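Local coordinates for putative membrane protein (Corynebacterium diphtheriae NCTC 13129, PDB 3C8I) that is of unknown function but is probably membrane-anchored, its crystallised C-terminal part forming a DUF3239 domain of antiparallel sheet and helices that assembles with other copies of itself, at residues L16-I21 against T119-N124; M32-T37 against W47-R52; V74-Q79 against S92-A97. All blocks are in the same frame, centred on the assembly; numbering follows the deposited sequence.

Contact 1. Residues L16-I21 against T119-N124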
loop_
_atom_site.group_PDB
_atom_site.type_symbol
_atom_site.label_atom_id
_atom_site.label_comp_id
_atom_site.label_asym_id
_atom_site.label_seq_id
_atom_site.Cartn_x
_atom_site.Cartn_y
_atom_site.Cartn_z
ATOM N N LEU B 16 19.254 -1.203 -14.038
ATOM C CA LEU B 16 18.345 -1.895 -14.916
ATOM C C LEU B 16 18.205 -3.335 -14.483
ATOM O O LEU B 16 19.194 -3.998 -14.209
ATOM C CB LEU B 16 18.846 -1.846 -16.356
ATOM C CG LEU B 16 18.670 -0.494 -17.044
ATOM C CD1 LEU B 16 19.414 -0.510 -18.389
ATOM C CD2 LEU B 16 17.165 -0.153 -17.196
ATOM N N VAL B 17 16.969 -3.815 -14.468
ATOM C CA VAL B 17 16.683 -5.214 -14.264
ATOM C C VAL B 17 15.825 -5.702 -15.431
ATOM O O VAL B 17 15.009 -4.953 -15.966
ATOM C CB VAL B 17 15.995 -5.478 -12.877
ATOM C CG1 VAL B 17 16.896 -5.004 -11.733
ATOM C CG2 VAL B 17 14.611 -4.812 -12.764
ATOM N N PRO B 18 15.998 -6.960 -15.825
ATOM C CA PRO B 18 15.044 -7.499 -16.790
ATOM C C PRO B 18 13.691 -7.793 -16.139
ATOM O O PRO B 18 13.639 -8.235 -14.980
ATOM C CB PRO B 18 15.698 -8.793 -17.244
ATOM C CG PRO B 18 16.534 -9.202 -16.105
ATOM C CD PRO B 18 17.009 -7.963 -15.436
ATOM N N ALA B 19 12.624 -7.530 -16.880
ATOM C CA ALA B 19 11.284 -7.979 -16.515
ATOM C C ALA B 19 10.592 -8.555 -17.760
ATOM O O ALA B 19 11.015 -8.294 -18.901
ATOM C CB ALA B 19 10.460 -6.825 -15.870
ATOM N N MET B 20 9.553 -9.346 -17.543
ATOM C CA MET B 20 8.892 -10.068 -18.607
ATOM C C MET B 20 7.446 -10.333 -18.217
ATOM O O MET B 20 7.146 -10.601 -17.043
ATOM C CB MET B 20 9.638 -11.406 -18.818
ATOM C CG MET B 20 9.221 -12.243 -20.048
ATOM S SD MET B 20 10.367 -13.657 -20.308
ATOM C CE MET B 20 11.882 -12.788 -20.497
ATOM N N ILE B 21 6.555 -10.310 -19.206
ATOM C CA ILE B 21 5.146 -10.612 -18.966
ATOM C C ILE B 21 5.023 -12.105 -18.683
ATOM O O ILE B 21 5.386 -12.946 -19.520
ATOM C CB ILE B 21 4.213 -10.212 -20.123
ATOM C CG1 ILE B 21 4.358 -8.722 -20.479
ATOM C CG2 ILE B 21 2.747 -10.616 -19.782
ATOM C CD1 ILE B 21 3.485 -8.278 -21.684
ATOM N N THR B 119 18.044 -14.675 -20.067
ATOM C CA THR B 119 17.790 -16.107 -20.158
ATOM C C THR B 119 17.391 -16.713 -18.786
ATOM O O THR B 119 16.434 -17.492 -18.697
ATOM C CB THR B 119 18.967 -16.846 -20.890
ATOM O OG1 THR B 119 20.128 -16.869 -20.049
ATOM C CG2 THR B 119 19.313 -16.156 -22.195
ATOM N N THR B 120 18.077 -16.329 -17.714
ATOM C CA THR B 120 17.668 -16.721 -16.350
ATOM C C THR B 120 16.199 -16.386 -16.052
ATOM O O THR B 120 15.452 -17.210 -15.517
ATOM C CB THR B 120 18.562 -16.038 -15.264
ATOM O OG1 THR B 120 19.900 -16.548 -15.352
ATOM C CG2 THR B 120 18.012 -16.290 -13.840
ATOM N N LEU B 121 15.782 -15.167 -16.400
ATOM C CA LEU B 121 14.381 -14.775 -16.216
ATOM C C LEU B 121 13.444 -15.637 -17.079
ATOM O O LEU B 121 12.458 -16.160 -16.575
ATOM C CB LEU B 121 14.184 -13.283 -16.512
ATOM C CG LEU B 121 12.756 -12.726 -16.355
ATOM C CD1 LEU B 121 12.157 -13.012 -14.959
ATOM C CD2 LEU B 121 12.756 -11.256 -16.681
ATOM N N SER B 122 13.767 -15.785 -18.374
ATOM C CA SER B 122 12.950 -16.595 -19.274
ATOM C C SER B 122 12.781 -18.015 -18.751
ATOM O O SER B 122 11.679 -18.552 -18.755
ATOM C CB SER B 122 13.563 -16.631 -20.668
ATOM O OG SER B 122 13.615 -15.319 -21.208
ATOM N N LYS B 123 13.872 -18.603 -18.275
ATOM C CA LYS B 123 13.830 -19.969 -17.730
ATOM C C LYS B 123 13.015 -20.115 -16.467
ATOM O O LYS B 123 12.684 -21.228 -16.090
ATOM C CB LYS B 123 15.247 -20.498 -17.488
ATOM C CG LYS B 123 15.817 -21.181 -18.692
ATOM C CD LYS B 123 17.316 -20.963 -18.864
ATOM C CE LYS B 123 17.587 -19.850 -19.871
ATOM N NZ LYS B 123 18.814 -19.045 -19.555
ATOM N N ASN B 124 12.683 -18.996 -15.812
ATOM C CA ASN B 124 11.960 -19.032 -14.549
ATOM C C ASN B 124 10.563 -18.422 -14.610
ATOM O O ASN B 124 9.886 -18.337 -13.586
ATOM C CB ASN B 124 12.814 -18.368 -13.464
ATOM C CG ASN B 124 14.008 -19.241 -13.048
ATOM O OD1 ASN B 124 13.825 -20.249 -12.367
ATOM N ND2 ASN B 124 15.216 -18.858 -13.452
#
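Pro18, Ala19 and Met20 receive the side chain of Leu121, an example of a helix packed on one face of an antiparallel sheet. Methyl CD2 of Leu121 does most of the touching. It lies 3.6 Å from Ala19 CA, with Pro18 CB on one flank and Met20 CB, at 3.8 Å from Leu121 CD2, on the other. Leu121 carries CG anti to its backbone N (chi1 -180°), and this starts the branch toward the strand. Ala19 CB leaves in the other direction, so this residue offers the helix its backbone. Met20 reaches farther, extended through SD and bent at its last torsion (chi3 -59°), and its CE comes 3.1 Å from Ser122 OG, a close methyl-to-oxygen contact at the exposed margin.

A second shell fixes these groups. Ser122 OG is hydrogen-bonded to Trp118 O one turn earlier, and Trp118 also packs on Pro18 and Met20. Met32, on the neighbouring strand 29-36, covers another part of Leu121. Just beyond, Asn124 folds its side chain back on the helix: ND2 donates to Thr120 O at 2.7 Å, tilted 28° from the carbonyl plane.

Contact 2. Residues M32-T37 against W47-R52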
loop_
_atom_site.group_PDB
_atom_site.type_symbol
_atom_site.label_atom_id
_atom_site.label_comp_id
_atom_site.label_asym_id
_atom_site.label_seq_id
_atom_site.Cartn_x
_atom_site.Cartn_y
_atom_site.Cartn_z
ATOM N N MET B 32 7.201 -10.340 -14.168
ATOM C CA MET B 32 8.203 -10.934 -13.274
ATOM C C MET B 32 9.521 -10.265 -13.595
ATOM O O MET B 32 9.857 -10.127 -14.768
ATOM C CB MET B 32 8.320 -12.449 -13.522
ATOM C CG MET B 32 9.328 -13.200 -12.597
ATOM S SD MET B 32 9.495 -15.007 -12.946
ATOM C CE MET B 32 7.892 -15.480 -12.441
ATOM N N ALA B 33 10.267 -9.868 -12.571
ATOM C CA ALA B 33 11.600 -9.290 -12.742
ATOM C C ALA B 33 12.656 -10.105 -12.025
ATOM O O ALA B 33 12.366 -10.733 -11.016
ATOM C CB ALA B 33 11.644 -7.812 -12.229
ATOM N N LEU B 34 13.878 -10.101 -12.567
ATOM C CA LEU B 34 15.043 -10.711 -11.922
ATOM C C LEU B 34 15.800 -9.625 -11.144
ATOM O O LEU B 34 16.356 -8.694 -11.728
ATOM C CB LEU B 34 15.953 -11.399 -12.972
ATOM C CG LEU B 34 17.179 -12.164 -12.433
ATOM C CD1 LEU B 34 16.796 -13.451 -11.719
ATOM C CD2 LEU B 34 18.214 -12.460 -13.525
ATOM N N VAL B 35 15.806 -9.749 -9.820
ATOM C CA VAL B 35 16.350 -8.734 -8.936
ATOM C C VAL B 35 17.420 -9.301 -7.978
ATOM O O VAL B 35 17.491 -10.513 -7.700
ATOM C CB VAL B 35 15.223 -8.021 -8.112
ATOM C CG1 VAL B 35 14.316 -7.174 -9.020
ATOM C CG2 VAL B 35 14.412 -9.003 -7.269
ATOM N N ASN B 36 18.274 -8.404 -7.504
ATOM C CA ASN B 36 19.323 -8.727 -6.570
ATOM C C ASN B 36 18.866 -8.316 -5.190
ATOM O O ASN B 36 18.631 -7.135 -4.954
ATOM C CB ASN B 36 20.588 -7.951 -6.946
ATOM C CG ASN B 36 21.770 -8.215 -6.015
ATOM O OD1 ASN B 36 21.723 -9.048 -5.115
ATOM N ND2 ASN B 36 22.859 -7.505 -6.270
ATOM N N THR B 37 18.739 -9.271 -4.278
ATOM C CA THR B 37 18.271 -8.946 -2.918
ATOM C C THR B 37 19.344 -8.404 -1.970
ATOM O O THR B 37 19.024 -8.015 -0.829
ATOM C CB THR B 37 17.528 -10.115 -2.244
ATOM O OG1 THR B 37 18.434 -11.171 -1.948
ATOM C CG2 THR B 37 16.429 -10.637 -3.116
ATOM N N TRP B 47 20.247 -13.589 -6.391
ATOM C CA TRP B 47 19.159 -13.415 -7.343
ATOM C C TRP B 47 17.824 -13.845 -6.779
ATOM O O TRP B 47 17.734 -14.803 -6.028
ATOM C CB TRP B 47 19.427 -14.169 -8.648
ATOM C CG TRP B 47 20.579 -13.629 -9.440
ATOM C CD1 TRP B 47 21.722 -14.299 -9.772
ATOM C CD2 TRP B 47 20.711 -12.314 -10.004
ATOM N NE1 TRP B 47 22.554 -13.484 -10.502
ATOM C CE2 TRP B 47 21.957 -12.264 -10.662
ATOM C CE3 TRP B 47 19.907 -11.181 -10.015
ATOM C CZ2 TRP B 47 22.411 -11.122 -11.317
ATOM C CZ3 TRP B 47 20.359 -10.049 -10.672
ATOM C CH2 TRP B 47 21.593 -10.035 -11.319
ATOM N N ALA B 48 16.784 -13.132 -7.178
ATOM C CA ALA B 48 15.417 -13.450 -6.817
ATOM C C ALA B 48 14.463 -13.017 -7.937
ATOM O O ALA B 48 14.825 -12.214 -8.822
ATOM C CB ALA B 48 15.036 -12.782 -5.485
ATOM N N LEU B 49 13.261 -13.562 -7.883
ATOM C CA LEU B 49 12.186 -13.228 -8.801
ATOM C C LEU B 49 11.168 -12.393 -8.046
ATOM O O LEU B 49 10.744 -12.765 -6.945
ATOM C CB LEU B 49 11.523 -14.507 -9.321
ATOM C CG LEU B 49 12.500 -15.505 -9.953
ATOM C CD1 LEU B 49 11.832 -16.857 -10.163
ATOM C CD2 LEU B 49 13.118 -14.912 -11.266
ATOM N N ALA B 50 10.782 -11.261 -8.628
ATOM C CA ALA B 50 9.798 -10.370 -8.015
ATOM C C ALA B 50 8.671 -10.174 -9.007
ATOM O O ALA B 50 8.921 -9.850 -10.155
ATOM C CB ALA B 50 10.459 -8.998 -7.646
ATOM N N THR B 51 7.429 -10.328 -8.581
ATOM C CA THR B 51 6.318 -10.102 -9.475
ATOM C C THR B 51 5.483 -8.891 -9.110
ATOM O O THR B 51 5.471 -8.428 -7.962
ATOM C CB THR B 51 5.384 -11.354 -9.588
ATOM O OG1 THR B 51 4.871 -11.687 -8.298
ATOM C CG2 THR B 51 6.104 -12.551 -10.267
ATOM N N ARG B 52 4.771 -8.376 -10.103
ATOM C CA ARG B 52 3.922 -7.221 -9.922
ATOM C C ARG B 52 2.780 -7.227 -10.915
ATOM O O ARG B 52 2.985 -7.429 -12.107
ATOM C CB ARG B 52 4.729 -5.941 -10.129
ATOM C CG ARG B 52 3.950 -4.677 -9.932
ATOM C CD ARG B 52 4.834 -3.432 -10.099
ATOM N NE ARG B 52 4.076 -2.202 -9.877
ATOM C CZ ARG B 52 4.597 -1.027 -9.535
ATOM N NH1 ARG B 52 5.910 -0.891 -9.413
ATOM N NH2 ARG B 52 3.798 0.033 -9.341
#
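Leu34 meets both Leu49, its partner across the strands, and the indole of Trp47, while four backbone hydrogen bonds hold segments 32-37 and 47-52 side by side. Ala33 pairs with Ala50 and Val35 with Ala48. Three of these bonds are close to straight, whereas Ala48 N to Val35 O, at 2.8 Å, is bent to 142° at the hydrogen.

The face carrying Met32, Leu34, Leu49 and Thr51 is buried beneath helices 115-124 and 128-132. There Met32 SD rests 4.0 Å from Leu49 CD2, and the same methyl touches Leu34 CD1; the two leucines cross obliquely. Thr51 turns CG2 toward Met32 CB. The tight spot lies where the strand ends: methyl CG2 of the loop residue Thr37 stands 3.5 Å from Ala48 CB, closer than usual for two methyls. On the face of Ala33, Val35, Ala48 and Ala50, Val35 CG2 meets Ala50 CB at 4.0 Å. Leu138 of strand 138-140 packs on Val35, Ala48 and Ala50.

The Asn36-Trp47 end is partly exposed, and there the Asn36 side chain touches the indole only loosely: Asn36 CB stays 4.3 Å from Trp47 CZ3, and Asn36 OD1 accepts from the backbone N of Arg46 and of Asn38 instead. Leu34 CD2 lies 4.1 Å above the plane of the Trp47 ring, displaced toward the rim, and Val35 O approaches the ring edge at 3.4 Å from CE3. At the far end Arg52 leads away, its NH1 bonding Trp98 O of the second subunit. The arrangement is that of a twisted antiparallel beta hairpin inside a helix-covered sheet.

Contact 3. Residues V74-Q79 against S92-A97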
loop_
_atom_site.group_PDB
_atom_site.type_symbol
_atom_site.label_atom_id
_atom_site.label_comp_id
_atom_site.label_asym_id
_atom_site.label_seq_id
_atom_site.Cartn_x
_atom_site.Cartn_y
_atom_site.Cartn_z
ATOM N N VAL B 74 13.419 -1.099 -13.794
ATOM C CA VAL B 74 14.320 -0.797 -12.691
ATOM C C VAL B 74 13.648 -1.136 -11.364
ATOM O O VAL B 74 12.411 -1.120 -11.258
ATOM C CB VAL B 74 14.848 0.683 -12.668
ATOM C CG1 VAL B 74 15.476 1.071 -14.019
ATOM C CG2 VAL B 74 13.768 1.677 -12.213
ATOM N N ALA B 75 14.468 -1.464 -10.368
ATOM C CA ALA B 75 13.986 -1.729 -9.021
ATOM C C ALA B 75 13.871 -0.381 -8.356
ATOM O O ALA B 75 14.895 0.264 -8.025
ATOM C CB ALA B 75 14.936 -2.643 -8.259
ATOM N N VAL B 76 12.635 0.074 -8.188
ATOM C CA VAL B 76 12.400 1.460 -7.796
ATOM C C VAL B 76 12.466 1.630 -6.287
ATOM O O VAL B 76 13.002 2.645 -5.814
ATOM C CB VAL B 76 11.120 2.051 -8.440
ATOM C CG1 VAL B 76 9.869 1.491 -7.823
ATOM C CG2 VAL B 76 11.138 3.594 -8.368
ATOM N N THR B 77 12.009 0.634 -5.530
ATOM C CA THR B 77 12.040 0.713 -4.074
ATOM C C THR B 77 12.186 -0.681 -3.558
ATOM O O THR B 77 11.954 -1.657 -4.312
ATOM C CB THR B 77 10.724 1.327 -3.445
ATOM O OG1 THR B 77 9.575 0.585 -3.883
ATOM C CG2 THR B 77 10.548 2.791 -3.833
ATOM N N GLY B 78 12.580 -0.782 -2.289
ATOM C CA GLY B 78 12.581 -2.043 -1.582
ATOM C C GLY B 78 12.462 -1.870 -0.081
ATOM O O GLY B 78 12.658 -0.768 0.427
ATOM N N GLN B 79 12.175 -2.954 0.621
ATOM C CA GLN B 79 12.077 -2.929 2.069
ATOM C C GLN B 79 13.027 -3.944 2.638
ATOM O O GLN B 79 13.127 -5.064 2.130
ATOM C CB GLN B 79 10.636 -3.219 2.543
ATOM C CG GLN B 79 9.572 -2.307 1.872
ATOM C CD GLN B 79 9.859 -0.829 1.994
ATOM O OE1 GLN B 79 10.393 -0.367 2.996
ATOM N NE2 GLN B 79 9.493 -0.069 0.965
ATOM N N SER B 92 10.016 -3.568 -5.420
ATOM C CA SER B 92 9.072 -3.151 -6.482
ATOM C C SER B 92 9.779 -2.842 -7.796
ATOM O O SER B 92 10.521 -1.845 -7.879
ATOM C CB SER B 92 8.276 -1.905 -6.100
ATOM O OG SER B 92 7.533 -2.142 -4.936
ATOM N N PRO B 93 9.553 -3.682 -8.813
ATOM C CA PRO B 93 10.059 -3.349 -10.142
ATOM C C PRO B 93 9.086 -2.422 -10.870
ATOM O O PRO B 93 7.880 -2.514 -10.650
ATOM C CB PRO B 93 10.139 -4.704 -10.835
ATOM C CG PRO B 93 9.038 -5.531 -10.197
ATOM C CD PRO B 93 8.805 -4.967 -8.813
ATOM N N MET B 94 9.609 -1.541 -11.707
ATOM C CA MET B 94 8.782 -0.717 -12.600
ATOM C C MET B 94 9.335 -0.767 -14.019
ATOM O O MET B 94 10.551 -0.771 -14.211
ATOM C CB MET B 94 8.732 0.753 -12.122
ATOM C CG MET B 94 10.061 1.495 -12.092
ATOM S SD MET B 94 9.913 3.340 -11.911
ATOM C CE MET B 94 9.321 3.829 -13.525
ATOM N N PRO B 95 8.447 -0.798 -15.028
ATOM C CA PRO B 95 8.889 -0.684 -16.402
ATOM C C PRO B 95 9.475 0.687 -16.704
ATOM O O PRO B 95 8.891 1.701 -16.309
ATOM C CB PRO B 95 7.621 -0.887 -17.228
ATOM C CG PRO B 95 6.512 -0.963 -16.286
ATOM C CD PRO B 95 6.995 -0.951 -14.890
ATOM N N ILE B 96 10.601 0.724 -17.416
ATOM C CA ILE B 96 11.213 2.031 -17.742
ATOM C C ILE B 96 10.321 2.813 -18.717
ATOM O O ILE B 96 10.352 4.048 -18.737
ATOM C CB ILE B 96 12.699 1.968 -18.228
ATOM C CG1 ILE B 96 12.833 1.407 -19.626
ATOM C CG2 ILE B 96 13.579 1.194 -17.277
ATOM C CD1 ILE B 96 14.242 1.681 -20.229
ATOM N N ALA B 97 9.486 2.099 -19.463
ATOM C CA ALA B 97 8.486 2.719 -20.338
ATOM C C ALA B 97 7.508 3.676 -19.616
ATOM O O ALA B 97 6.817 4.428 -20.297
ATOM C CB ALA B 97 7.715 1.667 -21.091
#
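A beta hairpin interrupted by a classic beta bulge brings Val74, Val76 and Thr77 against Ser92 and Met94. Val74 and Met94 form a regular hydrogen-bonded pair, with Met94 N to Val74 O at 2.9 Å and the reverse bond of equal length. At the bulge both Val76 and Thr77 lie opposite Ser92: Val76 N donates to Ser92 O, and Ser92 N to Thr77 O. The helix-like psi of Val76 (-35°) gives the extra residue its place and turns its side chain toward the partner strand.

Val76 CG2 therefore comes 3.8 Å from Met94 SD, the two side chains crossing at about a right angle. Val74 runs beside Met94 instead, its CG2 at 3.7 Å from Met94 CG, and presents CG1 to Ile96 CG2 at 3.8 Å. The second subunit adds to this layer, its Met94 packing on Val76 and its Trp98 on Met94.

Thr77 OG1 and Ser92 OG stand 3.6 Å apart without bonding; Ser92 OG instead has two acceptors, Gln90 OE1 of its own chain and Ala99 O of the second subunit, for its single proton. Pro93 lacks an N-H, but opposite Ala75, in a non-hydrogen-bonded pair, none is needed, so it fits without losing an inter-strand bond.

From the N terminus, strand 16-24 comes first, and contact 1 joins it to helix 115-124 almost a hundred residues later, closing the widest loop. Contacts 2 and 3 both fall within that loop, one after the other without crossing: each closes a short hairpin, 29-36 with 47-54 and then 70-80 with 88-95. Strand 16-24 lies between the two hairpins in the sheet, bonding to 29-36 through Met20 O and Met32 N, while Leu16 CD2 packs on Val74 and Ile96. Contacts 2 and 3 also meet directly, where Arg52 NH1 hydrogen-bonds Pro93 O and Ala33 CB touches Pro93 CB. Together they tie both hairpins, the central strand and the covering helix into one domain.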